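Local coordinates for protein peptide methionine sulfoxide reductase MSRA (Corynebacterium diphtheriae, PDB 4D7L) that probably repairs oxidised proteins by reducing the S epimer of methionine sulfoxide back to methionine, and carries a redox-active cysteine pair that is disulfide-bonded in this structure, at residues K78-T83 with E115-V120; E130-A135 with Q171-I176. One frame throughout, in Å; residues are numbered along the deposited sequence.

Contact 1 (K78-T83 with E115-V120); sequences KLFWET and EIVEVV
Phe80, on the last turn of helix 73-81, sets its ring against Val119 of strand 114-121. Val119 CG2 sits over one face of the ring, 3.8 Å from Phe80 CG and displaced toward the rim; its line to the ring centroid is 25° off the normal, so the contact is a CH-pi interaction. The same methyl group also meets the root of the side chain, 4.0 Å from Phe80 CB. Two residues earlier on the strand, Val117 approaches the ring obliquely and more loosely, Val117 CG1 lying 4.4 Å from Phe80 CD2. The two side chains Phe80 and Val119 cross at about a right angle. Val119 presents CG2 because that methyl group lies anti to its carbonyl carbon, with CG1 anti to the backbone N (chi1 -177°). Alternation along the strand puts Val117 and Val119 on the sheet face that helix 73-81 packs against, as in the alpha/beta core of the MsrA family; the Val117 side chain is about 9 Å from that of Cys72, the predicted catalytic cysteine, immediately before this helix. The opposite face of the Phe80 ring is met by Leu79 CD2 of its own helix, 4.0 Å above the plane, which sandwiches the ring between two methyl groups. Ile68 of the neighbouring strand and Leu131 and Ala135 of helix 128-137 add further apolar contacts to it. Behind Phe80 the helix end is tied down: Thr83 OG1 donates to Leu79 O at 2.8 Å, and Thr83 N bonds Phe80 O at 2.9 Å. A salt bridge joins Lys78 NZ to Glu82 OE2 one turn on, reaching the carboxylate on its syn side but 34° out of its plane.

Contact 2 (E130-A135 with Q171-I176); sequences ELVVKA and QRAREI
Ile176 overlaps Val132 with both arms of its branched side chain, the two crossing at a slant. Ile176 CG2 lies 3.7 Å from Val132 CG1, while the longer arm brings Ile176 CD1 to 4.0 Å from Val132 CB. In Ile176, CG1 is anti to the carbonyl carbon (chi1 -67°) and CG2 is anti to the backbone N, which sends CD1 over Val132 CB and sets CG2 between Val132 CG1 and Val133 CG2. Val133, partly exposed, touches Ile176 CG2 with its own CG2 at 4.0 Å, the side chains roughly at right angles. On the inner side, Val132 CG2 meets Ala173 CB at 4.2 Å, one turn before Ile176. The segments of helices 128-137 and 166-186 run in broadly the same direction, their axes 10.0 Å apart at closest and crossing at -46°. Ile66 of strand 64-69 touches Val132, while Phe128 touches Ala173 and Asp129 touches Ile176. A salt bridge from Arg172 NE to Asp129 OD1 also ties the helices together just outside the apolar patch. Between the two segments themselves no hydrogen bond or salt bridge forms: the contact is held by van der Waals packing and the burial of aliphatic groups.

The two contacts come in series along the chain, contact 1 closing before contact 2 opens, with strand 114-121 leading on to helix 128-137. Their centres lie 15 Å apart, yet they touch directly: Thr83 OG1 is 3.3 Å from Lys134 CE, and Leu79 CD1 is 4.1 Å from Lys134 NZ. Helix 128-137 thus lies between helix 73-81 and helix 166-186, and all three belong to a helical layer on one face of the mixed sheet. Contact 1 joins helix to sheet deep in the chain, near the predicted active-site cysteine; contact 2 joins helix to helix farther out, away from the annotated sites, extending the same layer.

Contact 1 (K78-T83 with E115-V120)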
ATOM      1  N   LYS A  78       1.002   9.550  -2.847  1.00 15.28           N
ATOM      2  CA  LYS A  78       1.678  10.808  -3.211  1.00 16.45           C
ATOM      3  C   LYS A  78       3.195  10.638  -3.125  1.00 22.69           C
ATOM      4  O   LYS A  78       3.936  11.083  -4.014  1.00 19.92           O
ATOM      5  CB  LYS A  78       1.184  11.959  -2.315  1.00 19.81           C
ATOM      6  CG  LYS A  78       1.800  13.360  -2.603  1.00 23.38           C
ATOM      7  CD  LYS A  78       1.064  14.403  -1.737  1.00 25.19           C
ATOM      8  CE  LYS A  78       1.696  15.803  -1.708  1.00 36.88           C
ATOM      9  NZ  LYS A  78       2.371  16.227  -2.951  1.00 41.98           N
ATOM     10  N   LEU A  79       3.652   9.990  -2.059  1.00 20.38           N
ATOM     11  CA  LEU A  79       5.080   9.713  -1.873  1.00 17.48           C
ATOM     12  C   LEU A  79       5.662   9.008  -3.087  1.00 17.67           C
ATOM     13  O   LEU A  79       6.742   9.358  -3.598  1.00 18.05           O
ATOM     14  CB  LEU A  79       5.284   8.834  -0.630  1.00 20.16           C
ATOM     15  CG  LEU A  79       6.732   8.405  -0.382  1.00 26.66           C
ATOM     16  CD1 LEU A  79       7.518   9.598   0.183  1.00 31.28           C
ATOM     17  CD2 LEU A  79       6.787   7.198   0.528  1.00 26.39           C
ATOM     18  N   PHE A  80       4.938   8.011  -3.571  1.00 14.35           N
ATOM     19  CA  PHE A  80       5.480   7.246  -4.687  1.00 15.08           C
ATOM     20  C   PHE A  80       5.274   7.891  -6.055  1.00 18.72           C
ATOM     21  O   PHE A  80       6.188   7.816  -6.886  1.00 19.10           O
ATOM     22  CB  PHE A  80       4.917   5.815  -4.657  1.00 17.20           C
ATOM     23  CG  PHE A  80       5.562   4.976  -3.594  1.00 22.02           C
ATOM     24  CD1 PHE A  80       6.881   4.561  -3.755  1.00 19.05           C
ATOM     25  CD2 PHE A  80       4.894   4.667  -2.413  1.00 23.33           C
ATOM     26  CE1 PHE A  80       7.526   3.829  -2.761  1.00 23.04           C
ATOM     27  CE2 PHE A  80       5.525   3.911  -1.408  1.00 24.98           C
ATOM     28  CZ  PHE A  80       6.844   3.501  -1.580  1.00 19.88           C
ATOM     29  N   TRP A  81       4.152   8.575  -6.316  1.00 18.58           N
ATOM     30  CA  TRP A  81       4.037   9.159  -7.664  1.00 17.73           C
ATOM     31  C   TRP A  81       5.028  10.305  -7.824  1.00 18.27           C
ATOM     32  O   TRP A  81       5.379  10.672  -8.943  1.00 23.88           O
ATOM     33  CB  TRP A  81       2.597   9.622  -8.042  1.00 15.61           C
ATOM     34  CG  TRP A  81       2.095  10.940  -7.493  1.00 15.37           C
ATOM     35  CD1 TRP A  81       2.601  12.201  -7.725  1.00 19.15           C
ATOM     36  CD2 TRP A  81       0.894  11.125  -6.738  1.00 16.36           C
ATOM     37  NE1 TRP A  81       1.817  13.153  -7.080  1.00 19.73           N
ATOM     38  CE2 TRP A  81       0.758  12.512  -6.480  1.00 16.08           C
ATOM     39  CE3 TRP A  81      -0.079  10.238  -6.235  1.00 17.24           C
ATOM     40  CZ2 TRP A  81      -0.304  13.036  -5.724  1.00 19.91           C
ATOM     41  CZ3 TRP A  81      -1.133  10.755  -5.476  1.00 13.95           C
ATOM     42  CH2 TRP A  81      -1.245  12.146  -5.240  1.00 16.06           C
ATOM     43  N   GLU A  82       5.494  10.860  -6.711  1.00 14.90           N
ATOM     44  CA  GLU A  82       6.512  11.916  -6.775  1.00 20.14           C
ATOM     45  C   GLU A  82       7.937  11.377  -6.830  1.00 27.55           C
ATOM     46  O   GLU A  82       8.891  12.142  -6.915  1.00 23.77           O
ATOM     47  CB  GLU A  82       6.351  12.863  -5.581  1.00 19.39           C
ATOM     48  CG  GLU A  82       5.065  13.712  -5.735  1.00 21.13           C
ATOM     49  CD  GLU A  82       4.844  14.725  -4.622  1.00 36.23           C
ATOM     50  OE1 GLU A  82       5.542  14.649  -3.582  1.00 34.52           O
ATOM     51  OE2 GLU A  82       3.939  15.580  -4.793  1.00 32.34           O
ATOM     52  N   THR A  83       8.087  10.062  -6.823  1.00 19.60           N
ATOM     53  CA  THR A  83       9.424   9.469  -6.883  1.00 22.49           C
ATOM     54  C   THR A  83       9.943   9.329  -8.304  1.00 21.28           C
ATOM     55  O   THR A  83       9.263   8.749  -9.137  1.00 21.14           O
ATOM     56  CB  THR A  83       9.417   8.082  -6.237  1.00 23.30           C
ATOM     57  OG1 THR A  83       9.010   8.214  -4.876  1.00 21.08           O
ATOM     58  CG2 THR A  83      10.811   7.461  -6.300  1.00 23.59           C
ATOM     59  N   GLU A 115      -4.318  -1.528   3.085  1.00 16.29           N
ATOM     60  CA  GLU A 115      -4.322  -0.413   2.145  1.00 14.15           C
ATOM     61  C   GLU A 115      -3.003  -0.404   1.393  1.00 15.71           C
ATOM     62  O   GLU A 115      -1.937  -0.293   2.002  1.00 16.73           O
ATOM     63  CB  GLU A 115      -4.555   0.918   2.864  1.00 13.83           C
ATOM     64  CG  GLU A 115      -5.987   1.031   3.402  1.00 17.43           C
ATOM     65  CD  GLU A 115      -6.349   2.434   3.885  1.00 21.56           C
ATOM     66  OE1 GLU A 115      -5.515   3.367   3.776  1.00 20.61           O
ATOM     67  OE2 GLU A 115      -7.481   2.584   4.400  1.00 19.94           O
ATOM     68  N   ILE A 116      -3.104  -0.510   0.075  1.00 14.57           N
ATOM     69  CA  ILE A 116      -1.957  -0.749  -0.798  1.00 12.85           C
ATOM     70  C   ILE A 116      -1.827   0.312  -1.864  1.00 19.34           C
ATOM     71  O   ILE A 116      -2.834   0.747  -2.437  1.00 15.53           O
ATOM     72  CB  ILE A 116      -2.081  -2.127  -1.497  1.00 15.88           C
ATOM     73  CG1 ILE A 116      -1.902  -3.249  -0.465  1.00 16.90           C
ATOM     74  CG2 ILE A 116      -1.088  -2.276  -2.683  1.00 17.84           C
ATOM     75  CD1 ILE A 116      -0.459  -3.347   0.095  1.00 15.26           C
ATOM     76  N   VAL A 117      -0.583   0.705  -2.134  1.00 15.07           N
ATOM     77  CA  VAL A 117      -0.237   1.480  -3.309  1.00 11.48           C
ATOM     78  C   VAL A 117       0.375   0.565  -4.354  1.00 18.79           C
ATOM     79  O   VAL A 117       1.369  -0.120  -4.080  1.00 16.59           O
ATOM     80  CB  VAL A 117       0.781   2.594  -2.998  1.00 12.98           C
ATOM     81  CG1 VAL A 117       1.089   3.427  -4.280  1.00 12.92           C
ATOM     82  CG2 VAL A 117       0.278   3.502  -1.887  1.00 14.75           C
ATOM     83  N   GLU A 118      -0.254   0.525  -5.523  1.00 15.23           N
ATOM     84  CA  GLU A 118       0.312  -0.109  -6.704  1.00 13.24           C
ATOM     85  C   GLU A 118       1.353   0.855  -7.275  1.00 20.26           C
ATOM     86  O   GLU A 118       1.015   1.975  -7.634  1.00 16.49           O
ATOM     87  CB  GLU A 118      -0.777  -0.389  -7.735  1.00 14.99           C
ATOM     88  CG  GLU A 118      -0.230  -0.886  -9.094  1.00 18.48           C
ATOM     89  CD  GLU A 118      -1.289  -0.949 -10.182  1.00 20.13           C
ATOM     90  OE1 GLU A 118      -2.283  -0.183 -10.127  1.00 16.82           O
ATOM     91  OE2 GLU A 118      -1.117  -1.767 -11.110  1.00 23.64           O
ATOM     92  N   VAL A 119       2.612   0.438  -7.311  1.00 16.21           N
ATOM     93  CA  VAL A 119       3.688   1.281  -7.815  1.00 17.66           C
ATOM     94  C   VAL A 119       4.264   0.668  -9.090  1.00 18.37           C
ATOM     95  O   VAL A 119       4.891  -0.393  -9.059  1.00 16.38           O
ATOM     96  CB  VAL A 119       4.799   1.442  -6.776  1.00 16.14           C
ATOM     97  CG1 VAL A 119       5.885   2.387  -7.297  1.00 15.59           C
ATOM     98  CG2 VAL A 119       4.218   1.963  -5.485  1.00 16.69           C
ATOM     99  N   VAL A 120       4.023   1.321 -10.208  1.00 15.75           N
ATOM    100  CA  VAL A 120       4.573   0.860 -11.466  1.00 17.60           C
ATOM    101  C   VAL A 120       5.792   1.700 -11.803  1.00 16.05           C
ATOM    102  O   VAL A 120       5.699   2.919 -11.850  1.00 18.94           O
ATOM    103  CB  VAL A 120       3.553   0.964 -12.588  1.00 16.29           C
ATOM    104  CG1 VAL A 120       4.141   0.433 -13.883  1.00 17.32           C
ATOM    105  CG2 VAL A 120       2.281   0.187 -12.207  1.00 17.91           C
TER

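Contact 2 (E130-A135 with Q171-I176)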
ATOM      1  N   GLU A 130      15.546   0.066  -4.313  1.00 18.66           N
ATOM      2  CA  GLU A 130      15.365   1.457  -3.895  1.00 17.46           C
ATOM      3  C   GLU A 130      13.945   1.734  -3.414  1.00 23.07           C
ATOM      4  O   GLU A 130      13.737   2.508  -2.474  1.00 20.74           O
ATOM      5  CB  GLU A 130      15.724   2.404  -5.049  1.00 21.31           C
ATOM      6  CG  GLU A 130      17.227   2.429  -5.319  1.00 28.52           C
ATOM      7  CD  GLU A 130      17.632   3.351  -6.464  1.00 37.31           C
ATOM      8  OE1 GLU A 130      16.959   3.362  -7.515  1.00 27.98           O
ATOM      9  OE2 GLU A 130      18.653   4.047  -6.313  1.00 50.84           O
ATOM     10  N   LEU A 131      12.963   1.118  -4.065  1.00 18.96           N
ATOM     11  CA  LEU A 131      11.573   1.344  -3.681  1.00 17.87           C
ATOM     12  C   LEU A 131      11.269   0.658  -2.347  1.00 20.77           C
ATOM     13  O   LEU A 131      10.502   1.184  -1.536  1.00 23.20           O
ATOM     14  CB  LEU A 131      10.619   0.849  -4.789  1.00 17.57           C
ATOM     15  CG  LEU A 131      10.674   1.692  -6.083  1.00 20.88           C
ATOM     16  CD1 LEU A 131       9.851   1.045  -7.170  1.00 16.22           C
ATOM     17  CD2 LEU A 131      10.134   3.101  -5.803  1.00 23.33           C
ATOM     18  N   VAL A 132      11.851  -0.517  -2.118  1.00 18.26           N
ATOM     19  CA  VAL A 132      11.666  -1.155  -0.806  1.00 15.99           C
ATOM     20  C   VAL A 132      12.258  -0.285   0.299  1.00 17.36           C
ATOM     21  O   VAL A 132      11.634  -0.068   1.349  1.00 18.76           O
ATOM     22  CB  VAL A 132      12.288  -2.588  -0.754  1.00 21.34           C
ATOM     23  CG1 VAL A 132      12.269  -3.139   0.674  1.00 19.60           C
ATOM     24  CG2 VAL A 132      11.531  -3.543  -1.694  1.00 22.81           C
ATOM     25  N   VAL A 133      13.452   0.242   0.059  1.00 17.25           N
ATOM     26  CA  VAL A 133      14.108   1.104   1.051  1.00 18.22           C
ATOM     27  C   VAL A 133      13.267   2.357   1.297  1.00 22.73           C
ATOM     28  O   VAL A 133      13.067   2.777   2.450  1.00 21.36           O
ATOM     29  CB  VAL A 133      15.539   1.500   0.599  1.00 20.17           C
ATOM     30  CG1 VAL A 133      16.088   2.651   1.448  1.00 22.00           C
ATOM     31  CG2 VAL A 133      16.473   0.288   0.660  1.00 20.71           C
ATOM     32  N   LYS A 134      12.740   2.937   0.220  1.00 24.44           N
ATOM     33  CA  LYS A 134      11.923   4.137   0.363  1.00 24.78           C
ATOM     34  C   LYS A 134      10.689   3.860   1.220  1.00 25.99           C
ATOM     35  O   LYS A 134      10.344   4.647   2.092  1.00 19.95           O
ATOM     36  CB  LYS A 134      11.483   4.675  -0.995  1.00 25.06           C
ATOM     37  CG  LYS A 134      10.889   6.073  -0.883  1.00 35.74           C
ATOM     38  CD  LYS A 134      10.529   6.616  -2.239  1.00 42.85           C
ATOM     39  CE  LYS A 134      11.398   7.788  -2.614  1.00 44.57           C
ATOM     40  NZ  LYS A 134      10.846   9.068  -2.089  1.00 47.07           N
ATOM     41  N   ALA A 135      10.033   2.734   0.972  1.00 15.94           N
ATOM     42  CA  ALA A 135       8.893   2.335   1.802  1.00 19.64           C
ATOM     43  C   ALA A 135       9.288   2.155   3.270  1.00 18.61           C
ATOM     44  O   ALA A 135       8.594   2.638   4.171  1.00 23.08           O
ATOM     45  CB  ALA A 135       8.289   1.071   1.287  1.00 17.05           C
ATOM     46  N   GLN A 171      11.912 -12.652  -1.832  1.00 19.42           N
ATOM     47  CA  GLN A 171      13.089 -13.004  -1.047  1.00 23.26           C
ATOM     48  C   GLN A 171      14.037 -11.810  -0.937  1.00 23.76           C
ATOM     49  O   GLN A 171      14.635 -11.537   0.106  1.00 24.40           O
ATOM     50  CB  GLN A 171      13.802 -14.208  -1.681  1.00 26.95           C
ATOM     51  CG  GLN A 171      14.922 -14.758  -0.801  1.00 44.32           C
ATOM     52  CD  GLN A 171      14.482 -14.949   0.656  1.00 50.16           C
ATOM     53  OE1 GLN A 171      13.351 -15.377   0.944  1.00 54.63           O
ATOM     54  NE2 GLN A 171      15.383 -14.633   1.579  1.00 52.47           N
ATOM     55  N   ARG A 172      14.152 -11.074  -2.027  1.00 22.56           N
ATOM     56  CA  ARG A 172      14.988  -9.901  -2.040  1.00 20.44           C
ATOM     57  C   ARG A 172      14.471  -8.823  -1.060  1.00 26.88           C
ATOM     58  O   ARG A 172      15.243  -8.196  -0.339  1.00 21.59           O
ATOM     59  CB  ARG A 172      15.067  -9.416  -3.481  1.00 30.05           C
ATOM     60  CG  ARG A 172      15.943  -8.291  -3.735  1.00 33.92           C
ATOM     61  CD  ARG A 172      16.279  -8.262  -5.221  1.00 29.27           C
ATOM     62  NE  ARG A 172      17.378  -7.348  -5.418  1.00 25.96           N
ATOM     63  CZ  ARG A 172      18.622  -7.710  -5.695  1.00 28.31           C
ATOM     64  NH1 ARG A 172      18.937  -8.992  -5.884  1.00 27.91           N
ATOM     65  NH2 ARG A 172      19.545  -6.764  -5.817  1.00 26.92           N
ATOM     66  N   ALA A 173      13.158  -8.617  -1.019  1.00 22.26           N
ATOM     67  CA  ALA A 173      12.584  -7.657  -0.081  1.00 21.33           C
ATOM     68  C   ALA A 173      12.832  -8.101   1.362  1.00 22.93           C
ATOM     69  O   ALA A 173      13.177  -7.294   2.240  1.00 23.67           O
ATOM     70  CB  ALA A 173      11.095  -7.482  -0.359  1.00 20.77           C
ATOM     71  N   ARG A 174      12.683  -9.399   1.619  1.00 21.01           N
ATOM     72  CA  ARG A 174      12.967  -9.906   2.952  1.00 21.27           C
ATOM     73  C   ARG A 174      14.405  -9.606   3.373  1.00 24.61           C
ATOM     74  O   ARG A 174      14.641  -9.280   4.539  1.00 20.97           O
ATOM     75  CB  ARG A 174      12.696 -11.410   3.037  1.00 24.39           C
ATOM     76  CG  ARG A 174      11.197 -11.746   2.885  1.00 20.08           C
ATOM     77  CD  ARG A 174      10.933 -13.261   2.979  1.00 31.98           C
ATOM     78  NE  ARG A 174       9.555 -13.528   2.539  1.00 36.88           N
ATOM     79  CZ  ARG A 174       9.248 -14.232   1.459  1.00 31.11           C
ATOM     80  NH1 ARG A 174      10.224 -14.759   0.727  1.00 29.29           N
ATOM     81  NH2 ARG A 174       7.973 -14.406   1.112  1.00 40.35           N
ATOM     82  N   GLU A 175      15.361  -9.753   2.455  0.94 20.57           N
ATOM     83  CA  GLU A 175      16.756  -9.449   2.789  0.94 18.25           C
ATOM     84  C   GLU A 175      16.952  -7.979   3.126  0.94 22.51           C
ATOM     85  O   GLU A 175      17.746  -7.634   3.993  0.94 23.25           O
ATOM     86  CB  GLU A 175      17.745  -9.824   1.677  0.94 29.72           C
ATOM     87  CG  GLU A 175      18.013 -11.301   1.603  0.94 43.61           C
ATOM     88  CD  GLU A 175      19.094 -11.674   0.596  0.94 47.43           C
ATOM     89  OE1 GLU A 175      20.093 -10.916   0.433  0.94 42.41           O
ATOM     90  OE2 GLU A 175      18.893 -12.702  -0.079  0.94 43.76           O
ATOM     91  N   ILE A 176      16.328  -7.109   2.349  1.00 22.04           N
ATOM     92  CA  ILE A 176      16.438  -5.691   2.631  1.00 19.91           C
ATOM     93  C   ILE A 176      15.770  -5.427   3.962  1.00 25.81           C
ATOM     94  O   ILE A 176      16.351  -4.823   4.863  1.00 23.89           O
ATOM     95  CB  ILE A 176      15.807  -4.841   1.535  1.00 22.55           C
ATOM     96  CG1 ILE A 176      16.608  -4.967   0.248  1.00 23.02           C
ATOM     97  CG2 ILE A 176      15.748  -3.385   1.952  1.00 22.76           C
ATOM     98  CD1 ILE A 176      15.919  -4.361  -0.967  1.00 20.89           C
TER